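Local coordinates for structural polyprotein, VP2 (Israeli acute paralysis virus, PDB 5CDD) that probably serves as a structural subunit of the virus capsid, a picornavirus-like coat domain cut from a longer polyprotein and assembled into pentamers, at residues K69-D74 / M183-I188; V75-V80 / V132-P137; A94-D99 / T117-V122. All coordinates share one frame; numbering follows the deposited sequence.

Interaction 1 of 3, residues K69-D74 / M183-I188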
loop_
_atom_site.group_PDB
_atom_site.type_symbol
_atom_site.label_atom_id
_atom_site.label_comp_id
_atom_site.label_asym_id
_atom_site.label_seq_id
_atom_site.Cartn_x
_atom_site.Cartn_y
_atom_site.Cartn_z
ATOM N N LYS C 69 -23.975 54.761 -13.186
ATOM C CA LYS C 69 -24.906 53.821 -12.578
ATOM C C LYS C 69 -24.497 53.194 -11.249
ATOM O O LYS C 69 -25.274 53.210 -10.292
ATOM C CB LYS C 69 -25.234 52.712 -13.581
ATOM C CG LYS C 69 -26.251 51.697 -13.090
ATOM C CD LYS C 69 -27.587 52.350 -12.804
ATOM C CE LYS C 69 -28.626 51.319 -12.416
ATOM N NZ LYS C 69 -29.949 51.946 -12.176
ATOM N N TYR C 70 -23.290 52.641 -11.180
ATOM C CA TYR C 70 -22.840 51.984 -9.957
ATOM C C TYR C 70 -21.629 52.599 -9.271
ATOM O O TYR C 70 -20.692 53.062 -9.920
ATOM C CB TYR C 70 -22.560 50.508 -10.243
ATOM C CG TYR C 70 -23.765 49.756 -10.753
ATOM C CD1 TYR C 70 -24.894 49.582 -9.953
ATOM C CD2 TYR C 70 -23.783 49.229 -12.043
ATOM C CE1 TYR C 70 -26.015 48.900 -10.426
ATOM C CE2 TYR C 70 -24.898 48.545 -12.528
ATOM C CZ TYR C 70 -26.008 48.385 -11.714
ATOM O OH TYR C 70 -27.110 47.712 -12.188
ATOM N N LEU C 71 -21.659 52.578 -7.944
ATOM C CA LEU C 71 -20.581 53.118 -7.129
ATOM C C LEU C 71 -20.195 52.127 -6.040
ATOM O O LEU C 71 -21.041 51.410 -5.508
ATOM C CB LEU C 71 -21.016 54.433 -6.479
ATOM C CG LEU C 71 -20.053 55.043 -5.455
ATOM C CD1 LEU C 71 -18.764 55.472 -6.140
ATOM C CD2 LEU C 71 -20.715 56.228 -4.785
ATOM N N ARG C 72 -18.907 52.092 -5.721
ATOM C CA ARG C 72 -18.382 51.216 -4.682
ATOM C C ARG C 72 -17.355 52.070 -3.948
ATOM O O ARG C 72 -16.496 52.677 -4.584
ATOM C CB ARG C 72 -17.704 49.995 -5.305
ATOM C CG ARG C 72 -17.345 48.913 -4.306
ATOM C CD ARG C 72 -16.395 47.895 -4.911
ATOM N NE ARG C 72 -16.087 46.821 -3.969
ATOM C CZ ARG C 72 -16.933 45.849 -3.639
ATOM N NH1 ARG C 72 -18.145 45.809 -4.180
ATOM N NH2 ARG C 72 -16.572 44.919 -2.764
ATOM N N CYS C 73 -17.436 52.132 -2.623
ATOM C CA CYS C 73 -16.495 52.963 -1.881
ATOM C C CYS C 73 -16.557 52.817 -0.366
ATOM O O CYS C 73 -17.491 52.233 0.184
ATOM C CB CYS C 73 -16.746 54.430 -2.223
ATOM S SG CYS C 73 -18.409 54.984 -1.741
ATOM N N ASP C 74 -15.541 53.366 0.294
ATOM C CA ASP C 74 -15.467 53.366 1.748
ATOM C C ASP C 74 -15.730 54.809 2.152
ATOM O O ASP C 74 -15.306 55.735 1.461
ATOM C CB ASP C 74 -14.072 52.965 2.248
ATOM C CG ASP C 74 -13.625 51.608 1.738
ATOM O OD1 ASP C 74 -14.458 50.678 1.677
ATOM O OD2 ASP C 74 -12.427 51.472 1.414
ATOM N N MET C 183 -16.578 64.534 5.906
ATOM C CA MET C 183 -16.689 63.231 5.267
ATOM C C MET C 183 -16.279 63.280 3.803
ATOM O O MET C 183 -16.318 64.336 3.169
ATOM C CB MET C 183 -18.122 62.702 5.374
ATOM C CG MET C 183 -18.512 62.212 6.755
ATOM S SD MET C 183 -20.186 61.539 6.777
ATOM C CE MET C 183 -20.969 62.594 7.984
ATOM N N TRP C 184 -15.883 62.126 3.278
ATOM C CA TRP C 184 -15.474 61.999 1.886
ATOM C C TRP C 184 -15.348 60.519 1.556
ATOM O O TRP C 184 -15.468 59.673 2.441
ATOM C CB TRP C 184 -14.150 62.730 1.647
ATOM C CG TRP C 184 -12.968 62.167 2.373
ATOM C CD1 TRP C 184 -12.078 61.247 1.900
ATOM C CD2 TRP C 184 -12.517 62.523 3.686
ATOM N NE1 TRP C 184 -11.096 61.013 2.833
ATOM C CE2 TRP C 184 -11.342 61.784 3.939
ATOM C CE3 TRP C 184 -12.993 63.397 4.672
ATOM C CZ2 TRP C 184 -10.630 61.893 5.140
ATOM C CZ3 TRP C 184 -12.286 63.505 5.869
ATOM C CH2 TRP C 184 -11.117 62.755 6.090
ATOM N N LEU C 185 -15.107 60.205 0.290
ATOM C CA LEU C 185 -15.011 58.813 -0.126
ATOM C C LEU C 185 -13.598 58.375 -0.496
ATOM O O LEU C 185 -12.757 59.191 -0.874
ATOM C CB LEU C 185 -15.952 58.577 -1.310
ATOM C CG LEU C 185 -17.393 59.072 -1.117
ATOM C CD1 LEU C 185 -18.173 58.907 -2.409
ATOM C CD2 LEU C 185 -18.061 58.307 0.014
ATOM N N SER C 186 -13.347 57.076 -0.366
ATOM C CA SER C 186 -12.058 56.484 -0.707
ATOM C C SER C 186 -12.355 55.105 -1.294
ATOM O O SER C 186 -13.454 54.581 -1.108
ATOM C CB SER C 186 -11.173 56.359 0.534
ATOM O OG SER C 186 -11.760 55.516 1.508
ATOM N N ASN C 187 -11.394 54.522 -2.005
ATOM C CA ASN C 187 -11.598 53.213 -2.626
ATOM C C ASN C 187 -12.748 53.280 -3.613
ATOM O O ASN C 187 -13.477 52.307 -3.803
ATOM C CB ASN C 187 -11.912 52.161 -1.566
ATOM C CG ASN C 187 -10.725 51.299 -1.247
ATOM O OD1 ASN C 187 -9.670 51.800 -0.864
ATOM N ND2 ASN C 187 -10.883 49.990 -1.407
ATOM N N ILE C 188 -12.891 54.437 -4.246
ATOM C CA ILE C 188 -13.967 54.667 -5.193
ATOM C C ILE C 188 -13.902 53.831 -6.460
ATOM O O ILE C 188 -12.844 53.670 -7.071
ATOM C CB ILE C 188 -14.030 56.142 -5.597
ATOM C CG1 ILE C 188 -14.034 57.017 -4.343
ATOM C CG2 ILE C 188 -15.279 56.390 -6.432
ATOM C CD1 ILE C 188 -13.830 58.472 -4.627
#
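Asp74 N donates to Ser186 O at 2.8 Å, almost straight at 178°, and Ser186 N returns a bond to Asp74 O at 3.0 Å. These two bonds make Asp74 and Ser186 an antiparallel hydrogen-bonded pair, the single bridge of the contact, since the two short strands run at 114° to each other and the chain turns a corner at Asn187. Past that corner Ile188 CA lies 3.3 Å from Arg72 O, a CA-H...O contact; the pairing of strand 68-81 resumes beyond it, where Arg72 bonds with Ser189. In the jelly roll of picornavirus-like capsid proteins, strands 68-81 and 179-186 correspond to the neighbouring D and last strands of the BIDG sheet. Beside the bridge, Cys73 SG rests against Leu185 CD2 at 3.8 Å, and Leu185 in turn packs on Val55 and Leu56 of helix 53-57. Farther out, Leu71 CD1 meets Ile188 CG2 at 3.6 Å, the two side chains crossing at a slant. At the corner, one carboxylate oxygen of Asp74, OD2, approaches Asn187 CB and CG, with the carboxylate and amide planes 33° apart. The other oxygen, OD1, accepts a hydrogen bond from Tyr138 N.

Interaction 2 of 3, residues V75-V80 / V132-P137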
loop_
_atom_site.group_PDB
_atom_site.type_symbol
_atom_site.label_atom_id
_atom_site.label_comp_id
_atom_site.label_asym_id
_atom_site.label_seq_id
_atom_site.Cartn_x
_atom_site.Cartn_y
_atom_site.Cartn_z
ATOM N N VAL C 75 -16.430 55.005 3.261
ATOM C CA VAL C 75 -16.719 56.351 3.730
ATOM C C VAL C 75 -15.696 56.764 4.775
ATOM O O VAL C 75 -15.464 56.054 5.752
ATOM C CB VAL C 75 -18.132 56.446 4.335
ATOM C CG1 VAL C 75 -18.352 57.829 4.929
ATOM C CG2 VAL C 75 -19.171 56.161 3.261
ATOM N N GLN C 76 -15.079 57.918 4.552
ATOM C CA GLN C 76 -14.076 58.443 5.463
ATOM C C GLN C 76 -14.726 59.503 6.347
ATOM O O GLN C 76 -15.418 60.392 5.851
ATOM C CB GLN C 76 -12.934 59.066 4.666
ATOM C CG GLN C 76 -11.554 58.721 5.180
ATOM C CD GLN C 76 -11.228 57.255 5.010
ATOM O OE1 GLN C 76 -11.272 56.722 3.900
ATOM N NE2 GLN C 76 -10.898 56.593 6.110
ATOM N N VAL C 77 -14.505 59.407 7.653
ATOM C CA VAL C 77 -15.086 60.361 8.591
ATOM C C VAL C 77 -14.035 60.977 9.504
ATOM O O VAL C 77 -13.116 60.294 9.963
ATOM C CB VAL C 77 -16.160 59.693 9.476
ATOM C CG1 VAL C 77 -16.776 60.720 10.408
ATOM C CG2 VAL C 77 -17.228 59.054 8.606
ATOM N N LYS C 78 -14.176 62.272 9.763
ATOM C CA LYS C 78 -13.253 62.982 10.637
ATOM C C LYS C 78 -13.993 64.017 11.468
ATOM O O LYS C 78 -14.741 64.837 10.935
ATOM C CB LYS C 78 -12.156 63.672 9.826
ATOM C CG LYS C 78 -11.146 64.406 10.691
ATOM C CD LYS C 78 -9.990 64.943 9.875
ATOM C CE LYS C 78 -8.935 65.565 10.776
ATOM N NZ LYS C 78 -7.744 66.024 10.006
ATOM N N LEU C 79 -13.790 63.966 12.779
ATOM C CA LEU C 79 -14.428 64.909 13.684
ATOM C C LEU C 79 -13.380 65.864 14.231
ATOM O O LEU C 79 -12.418 65.436 14.864
ATOM C CB LEU C 79 -15.090 64.175 14.853
ATOM C CG LEU C 79 -16.161 63.127 14.554
ATOM C CD1 LEU C 79 -16.716 62.600 15.865
ATOM C CD2 LEU C 79 -17.270 63.734 13.717
ATOM N N VAL C 80 -13.558 67.155 13.971
ATOM C CA VAL C 80 -12.628 68.157 14.471
ATOM C C VAL C 80 -13.270 68.810 15.687
ATOM O O VAL C 80 -14.281 69.507 15.578
ATOM C CB VAL C 80 -12.320 69.229 13.413
ATOM C CG1 VAL C 80 -11.369 70.264 13.989
ATOM C CG2 VAL C 80 -11.707 68.576 12.183
ATOM N N VAL C 132 -10.646 63.159 15.590
ATOM C CA VAL C 132 -10.574 61.709 15.488
ATOM C C VAL C 132 -11.081 61.275 14.117
ATOM O O VAL C 132 -12.064 61.814 13.611
ATOM C CB VAL C 132 -11.421 61.018 16.583
ATOM C CG1 VAL C 132 -10.840 61.319 17.954
ATOM C CG2 VAL C 132 -12.864 61.491 16.506
ATOM N N GLU C 133 -10.395 60.311 13.512
ATOM C CA GLU C 133 -10.784 59.811 12.199
ATOM C C GLU C 133 -11.300 58.384 12.277
ATOM O O GLU C 133 -11.012 57.653 13.224
ATOM C CB GLU C 133 -9.603 59.874 11.229
ATOM C CG GLU C 133 -9.227 61.279 10.805
ATOM C CD GLU C 133 -8.115 61.292 9.777
ATOM O OE1 GLU C 133 -6.988 60.872 10.117
ATOM O OE2 GLU C 133 -8.369 61.717 8.629
ATOM N N MET C 134 -12.061 57.992 11.264
ATOM C CA MET C 134 -12.633 56.658 11.214
ATOM C C MET C 134 -12.931 56.278 9.769
ATOM O O MET C 134 -13.299 57.130 8.960
ATOM C CB MET C 134 -13.918 56.629 12.038
ATOM C CG MET C 134 -14.623 55.294 12.062
ATOM S SD MET C 134 -16.208 55.393 12.910
ATOM C CE MET C 134 -17.279 55.797 11.542
ATOM N N THR C 135 -12.763 55.000 9.446
ATOM C CA THR C 135 -13.030 54.518 8.095
ATOM C C THR C 135 -14.177 53.520 8.122
ATOM O O THR C 135 -14.241 52.659 8.999
ATOM C CB THR C 135 -11.804 53.808 7.490
ATOM O OG1 THR C 135 -10.653 54.652 7.598
ATOM C CG2 THR C 135 -12.052 53.487 6.024
ATOM N N ILE C 136 -15.084 53.640 7.162
ATOM C CA ILE C 136 -16.213 52.728 7.078
ATOM C C ILE C 136 -16.112 51.934 5.780
ATOM O O ILE C 136 -16.518 52.404 4.716
ATOM C CB ILE C 136 -17.549 53.488 7.106
ATOM C CG1 ILE C 136 -17.670 54.265 8.416
ATOM C CG2 ILE C 136 -18.706 52.512 6.960
ATOM C CD1 ILE C 136 -18.944 55.072 8.533
ATOM N N PRO C 137 -15.560 50.713 5.854
ATOM C CA PRO C 137 -15.405 49.852 4.679
ATOM C C PRO C 137 -16.726 49.646 3.949
ATOM O O PRO C 137 -17.788 49.651 4.569
ATOM C CB PRO C 137 -14.876 48.551 5.277
ATOM C CG PRO C 137 -14.124 49.013 6.481
ATOM C CD PRO C 137 -15.062 50.036 7.063
#
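Val77 and Met134 form the middle pair of an antiparallel pairing: Val77 N reaches Met134 O at 2.9 Å (163°), and Met134 N reaches Val77 O at 2.8 Å. Val75 and Ile136 repeat the reciprocal pattern, with Ile136 N 2.8 Å from Val75 O, and Leu79 N adds a bond of 2.9 Å to Val132 O. With the segment axes 4.7 Å apart and 165° from parallel, consecutive residues from Val75 to Leu79 face Ile136 back to Val132. All six side chains of these hydrogen-bonded pairs leave on one face; Leu79 CB touches Val132 CG2 at 3.9 Å, and Val77 CG2 sits near Met134 CE and Ile136 CD1. This is the inner face of strands D and G of the BIDG sheet in a viral jelly roll, and Leu93, Leu157 and Leu51 of the facing sheet close over it. On the opposite face the partners are polar. Lys78, its chain extended, lays CG against Glu133 CG at 3.7 Å, while Lys78 NZ and Glu133 OE2 remain 4.6 Å apart, too far for a salt bridge. Glu133 OE1 has a long, weak ion pair with Lys6 of a neighbouring subunit. Gln76 bends at chi2 (67°) and lies alongside Thr135 with NE2 turned to OG1, though the modelled bond is too short and bent to trust in detail. Its other amide atom, OE1, is hydrogen-bonded to Ser186 OG of strand 179-186.

Interaction 3 of 3, residues A94-D99 / T117-V122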
loop_
_atom_site.group_PDB
_atom_site.type_symbol
_atom_site.label_atom_id
_atom_site.label_comp_id
_atom_site.label_asym_id
_atom_site.label_seq_id
_atom_site.Cartn_x
_atom_site.Cartn_y
_atom_site.Cartn_z
ATOM N N ALA C 94 -19.783 55.386 16.356
ATOM C CA ALA C 94 -19.840 54.029 15.828
ATOM C C ALA C 94 -20.758 53.933 14.616
ATOM O O ALA C 94 -21.610 54.795 14.406
ATOM C CB ALA C 94 -20.314 53.074 16.913
ATOM N N TYR C 95 -20.578 52.883 13.819
ATOM C CA TYR C 95 -21.409 52.678 12.638
ATOM C C TYR C 95 -22.051 51.296 12.683
ATOM O O TYR C 95 -21.553 50.392 13.356
ATOM C CB TYR C 95 -20.580 52.850 11.356
ATOM C CG TYR C 95 -19.598 51.739 11.053
ATOM C CD1 TYR C 95 -20.030 50.528 10.509
ATOM C CD2 TYR C 95 -18.233 51.907 11.285
ATOM C CE1 TYR C 95 -19.127 49.513 10.200
ATOM C CE2 TYR C 95 -17.321 50.899 10.982
ATOM C CZ TYR C 95 -17.775 49.704 10.438
ATOM O OH TYR C 95 -16.880 48.706 10.129
ATOM N N SER C 96 -23.160 51.142 11.968
ATOM C CA SER C 96 -23.885 49.879 11.938
ATOM C C SER C 96 -24.450 49.589 10.549
ATOM O O SER C 96 -25.401 50.235 10.108
ATOM C CB SER C 96 -25.024 49.918 12.961
ATOM O OG SER C 96 -25.781 48.722 12.936
ATOM N N PRO C 97 -23.866 48.612 9.836
ATOM C CA PRO C 97 -24.332 48.251 8.493
ATOM C C PRO C 97 -25.792 47.794 8.487
ATOM O O PRO C 97 -26.181 46.932 9.276
ATOM C CB PRO C 97 -23.379 47.127 8.091
ATOM C CG PRO C 97 -22.122 47.472 8.821
ATOM C CD PRO C 97 -22.639 47.871 10.178
ATOM N N TYR C 98 -26.594 48.378 7.600
ATOM C CA TYR C 98 -28.006 48.018 7.482
ATOM C C TYR C 98 -28.707 47.993 8.834
ATOM O O TYR C 98 -29.565 47.146 9.077
ATOM C CB TYR C 98 -28.135 46.644 6.821
ATOM C CG TYR C 98 -27.646 46.607 5.394
ATOM C CD1 TYR C 98 -28.462 47.034 4.346
ATOM C CD2 TYR C 98 -26.356 46.174 5.091
ATOM C CE1 TYR C 98 -28.004 47.030 3.028
ATOM C CE2 TYR C 98 -25.886 46.168 3.778
ATOM C CZ TYR C 98 -26.716 46.597 2.751
ATOM O OH TYR C 98 -26.258 46.598 1.452
ATOM N N ASP C 99 -28.348 48.926 9.708
ATOM C CA ASP C 99 -28.942 48.985 11.039
ATOM C C ASP C 99 -30.456 49.148 10.997
ATOM O O ASP C 99 -31.164 48.718 11.908
ATOM C CB ASP C 99 -28.338 50.139 11.837
ATOM C CG ASP C 99 -28.758 50.115 13.291
ATOM O OD1 ASP C 99 -28.279 49.234 14.033
ATOM O OD2 ASP C 99 -29.574 50.970 13.693
ATOM N N THR C 117 -21.601 50.201 22.827
ATOM C CA THR C 117 -20.174 50.464 22.918
ATOM C C THR C 117 -19.356 49.301 22.349
ATOM O O THR C 117 -18.127 49.364 22.281
ATOM C CB THR C 117 -19.770 50.716 24.382
ATOM O OG1 THR C 117 -18.402 51.129 24.436
ATOM C CG2 THR C 117 -19.940 49.454 25.205
ATOM N N GLY C 118 -20.048 48.242 21.936
ATOM C CA GLY C 118 -19.378 47.083 21.374
ATOM C C GLY C 118 -19.277 47.143 19.860
ATOM O O GLY C 118 -18.537 46.371 19.246
ATOM N N TYR C 119 -20.025 48.058 19.251
ATOM C CA TYR C 119 -20.008 48.221 17.803
ATOM C C TYR C 119 -18.696 48.842 17.338
ATOM O O TYR C 119 -17.925 49.364 18.144
ATOM C CB TYR C 119 -21.171 49.109 17.351
ATOM C CG TYR C 119 -22.489 48.387 17.195
ATOM C CD1 TYR C 119 -23.126 47.804 18.288
ATOM C CD2 TYR C 119 -23.101 48.286 15.946
ATOM C CE1 TYR C 119 -24.342 47.134 18.141
ATOM C CE2 TYR C 119 -24.314 47.620 15.787
ATOM C CZ TYR C 119 -24.929 47.046 16.887
ATOM O OH TYR C 119 -26.121 46.379 16.726
ATOM N N PRO C 120 -18.418 48.779 16.025
ATOM C CA PRO C 120 -17.184 49.353 15.483
ATOM C C PRO C 120 -17.223 50.864 15.665
ATOM O O PRO C 120 -18.111 51.531 15.136
ATOM C CB PRO C 120 -17.237 48.959 14.010
ATOM C CG PRO C 120 -18.053 47.702 14.018
ATOM C CD PRO C 120 -19.152 48.042 14.982
ATOM N N GLY C 121 -16.272 51.406 16.414
ATOM C CA GLY C 121 -16.271 52.840 16.622
ATOM C C GLY C 121 -14.999 53.391 17.225
ATOM O O GLY C 121 -14.026 52.667 17.430
ATOM N N VAL C 122 -15.018 54.689 17.509
ATOM C CA VAL C 122 -13.872 55.369 18.090
ATOM C C VAL C 122 -14.342 56.338 19.177
ATOM O O VAL C 122 -15.425 56.915 19.078
ATOM C CB VAL C 122 -13.086 56.138 16.997
ATOM C CG1 VAL C 122 -13.997 57.137 16.308
ATOM C CG2 VAL C 122 -11.886 56.836 17.606
#
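Pro120 lies over one face of the Tyr95 ring, its CB 4.0 Å from the ring centroid and 28° off the normal, which is CH-pi geometry; the two side chains cross at about a right angle. The nearest ring atom to Pro120 CB is Tyr95 CE2, at 3.6 Å, and at the rim, in the ring plane, sits Pro97 CG. The Tyr119 ring is met edge-on instead: Tyr95 O is in its plane beside CD2, and Ser96 OG is 3.4 Å from Tyr119 CE2. In the CHEF sheet of the jelly roll, Tyr95 is on strand 90-97 (E), while Tyr119 and Pro120 lead into strand 121-125 (F), the outermost within this chain. The pairing is brief. Ala94 and Gly121 are an antiparallel non-hydrogen-bonded pair with CA atoms 3.8 Å apart, and next to them Tyr95 N donates to Pro120 O at 3.1 Å (153°). Ala94 CA also turns its hydrogen toward that same carbonyl oxygen, so Pro120 O receives two neighbouring groups of strand E.

With CG set between backbone N and carbonyl carbon (chi1 72°), the Tyr95 ring lies under Pro120 and against Met134 and Ile136 of the facing sheet. Its OH is hydrogen-bonded to Trp192 NE1 of a neighbouring subunit, whose Arg86 makes weak hydrogen bonds to Ser96 OG and Tyr119 OH; the Tyr95 ring therefore touches the facing sheet and, through OH, another subunit. One residue back on strand E, Ala94 CB touches Tyr119 CB at 4.1 Å, at the root of the Tyr119 side chain. Past the strand end the chain folds back, with Asp99 N bonded to Ser96 O. Asp99 OD1 also accepts from Val108 N, and it takes the hydroxyl of Ser96 on its anti side, out of the carboxylate plane, with OG at 2.8 Å.

How the interactions relate
Interactions 1 and 2 share strand 68-81 and pair it with two of its neighbours in one sheet; interaction 3 belongs to the facing sheet. They are nested along the chain, 3 inside 2 inside 1. Interactions 2 and 3 are buried; interaction 1 is partly exposed, its centre about 15 Å from the chain centre. Interaction 2 is a regular run of backbone bonds with apolar inner and polar outer faces. Interactions 1 and 3 have one bridge each: 1 at a corner, 3 at the edge of the sheet within this chain, where tyrosine meets proline and another subunit adds backbone bonds. Across the sandwich, Ile136 CG1 meets Tyr95 CD2 at 3.8 Å. Interactions 1 and 3 do not touch.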